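Peptide synthetase, module 7 (Actinoplanes teichomyceticus, PDB 4TX3) probably serves as a condensation-like domain of the teicoplanin peptide synthetase that recruits cytochrome P450 enzymes to the bound peptide rather than forming peptide bonds. Local coordinates at residues I144-D148 against D149-V153. Numbering follows the deposited sequence.
Sequences IAADD and DSMDV
Asp147 OD1 is gripped by two donors of Ser150, the backbone N at 2.9 Å and the hydroxyl OG at 2.5 Å. Asp147 is the N-cap of helix 148-166, and the bond from Ser150 N is the capping bond. Residues 144-148 form the second part of the His-His-x-x-x-Asp-Gly motif of condensation domains. Here the motif begins with His142 and Arg143 and ends with Asp147 and Asp148, so its second histidine and its glycine are replaced. Ser150 N meets OD1 nearly along the C-O axis. Ser150 OG comes from the other face of the carboxylate, 39° out of its plane, and this bond is short. Asp147 CG stands between its backbone N and carbonyl carbon (chi1 60°), which swings the carboxylate over the first turn. Arg290 adds a salt bridge to OD1, and Gly302 N bonds to Ser150 OG. Backbone, hydroxyl and guanidinium together fix the rotation of the carboxylate. A water bridges Asp147 OD2 and Asp149 OD2, donating to both. The two oxygens, Asp147 OD2 and Asp149 OD2, stand 4.8 Å apart and do not touch. Asp148 OD2 makes a salt bridge with Arg143. Asp148 O accepts from Met151 N at 3.1 Å. On the buried side, Ala146 CB packs on Ser150 CB at 3.8 Å. The Met151 chain bends at chi2 and chi3 and rests on Leu41, Val43 and Val141 of the sheet beneath. This bend brings Met151 CE back to 4.1 Å from Ala146 CB.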
loop_
_atom_site.group_PDB
_atom_site.type_symbol
_atom_site.label_atom_id
_atom_site.label_comp_id
_atom_site.label_asym_id
_atom_site.label_seq_id
_atom_site.Cartn_x
_atom_site.Cartn_y
_atom_site.Cartn_z
ATOM N N ILE B 144 0.837 -17.771 -16.594
ATOM C CA ILE B 144 1.753 -17.188 -17.569
ATOM C C ILE B 144 1.615 -15.653 -17.588
ATOM O O ILE B 144 2.489 -14.938 -18.104
ATOM C CB ILE B 144 1.519 -17.760 -18.996
ATOM C CG1 ILE B 144 2.774 -17.581 -19.869
ATOM C CG2 ILE B 144 0.266 -17.146 -19.657
ATOM C CD1 ILE B 144 2.637 -18.177 -21.275
ATOM N N ALA B 145 0.531 -15.150 -17.000
ATOM C CA ALA B 145 0.201 -13.739 -17.114
ATOM C C ALA B 145 0.169 -13.009 -15.782
ATOM O O ALA B 145 0.195 -11.778 -15.751
ATOM C CB ALA B 145 -1.136 -13.575 -17.815
ATOM N N ALA B 146 0.100 -13.748 -14.680
ATOM C CA ALA B 146 -0.075 -13.108 -13.377
ATOM C C ALA B 146 0.516 -13.900 -12.221
ATOM O O ALA B 146 0.367 -15.118 -12.146
ATOM C CB ALA B 146 -1.560 -12.858 -13.122
ATOM N N ASP B 147 1.197 -13.185 -11.332
ATOM C CA ASP B 147 1.482 -13.676 -9.987
ATOM C C ASP B 147 0.350 -13.229 -9.053
ATOM O O ASP B 147 -0.603 -12.571 -9.487
ATOM C CB ASP B 147 2.849 -13.175 -9.481
ATOM C CG ASP B 147 2.952 -11.637 -9.414
ATOM O OD1 ASP B 147 1.934 -10.924 -9.564
ATOM O OD2 ASP B 147 4.073 -11.133 -9.192
ATOM N N ASP B 148 0.461 -13.557 -7.771
ATOM C CA ASP B 148 -0.616 -13.255 -6.822
ATOM C C ASP B 148 -0.780 -11.763 -6.522
ATOM O O ASP B 148 -1.905 -11.281 -6.441
ATOM C CB ASP B 148 -0.404 -14.032 -5.518
ATOM C CG ASP B 148 -0.629 -15.526 -5.692
ATOM O OD1 ASP B 148 -1.769 -15.987 -5.448
ATOM O OD2 ASP B 148 0.329 -16.238 -6.086
ATOM N N ASP B 149 0.321 -11.033 -6.356
ATOM C CA ASP B 149 0.250 -9.569 -6.255
ATOM C C ASP B 149 -0.554 -8.962 -7.412
ATOM O O ASP B 149 -1.324 -8.002 -7.218
ATOM C CB ASP B 149 1.652 -8.945 -6.240
ATOM C CG ASP B 149 2.415 -9.220 -4.945
ATOM O OD1 ASP B 149 1.789 -9.629 -3.943
ATOM O OD2 ASP B 149 3.650 -9.017 -4.934
ATOM N N SER B 150 -0.383 -9.530 -8.609
ATOM C CA SER B 150 -1.007 -8.989 -9.819
ATOM C C SER B 150 -2.532 -8.966 -9.750
ATOM O O SER B 150 -3.175 -8.132 -10.385
ATOM C CB SER B 150 -0.571 -9.782 -11.054
ATOM O OG SER B 150 0.785 -9.533 -11.347
ATOM N N MET B 151 -3.108 -9.878 -8.980
ATOM C CA MET B 151 -4.554 -9.917 -8.872
ATOM C C MET B 151 -5.086 -8.727 -8.096
ATOM O O MET B 151 -6.172 -8.250 -8.411
ATOM C CB MET B 151 -5.030 -11.219 -8.236
ATOM C CG MET B 151 -6.155 -11.883 -9.051
ATOM S SD MET B 151 -5.515 -12.630 -10.572
ATOM C CE MET B 151 -4.000 -13.213 -9.856
ATOM N N ASP B 152 -4.338 -8.221 -7.114
ATOM C CA ASP B 152 -4.758 -6.977 -6.437
ATOM C C ASP B 152 -4.715 -5.808 -7.400
ATOM O O ASP B 152 -5.626 -4.977 -7.405
ATOM C CB ASP B 152 -3.887 -6.657 -5.221
ATOM C CG ASP B 152 -3.987 -7.707 -4.152
ATOM O OD1 ASP B 152 -5.126 -8.010 -3.733
ATOM O OD2 ASP B 152 -2.941 -8.253 -3.744
ATOM N N VAL B 153 -3.658 -5.748 -8.220
ATOM C CA VAL B 153 -3.536 -4.680 -9.198
ATOM C C VAL B 153 -4.745 -4.721 -10.123
ATOM O O VAL B 153 -5.354 -3.683 -10.414
ATOM C CB VAL B 153 -2.210 -4.785 -10.010
ATOM C CG1 VAL B 153 -2.169 -3.745 -11.151
ATOM C CG2 VAL B 153 -1.021 -4.605 -9.086
HETATM O O HOH W 1 4.954 -10.027 -7.118
#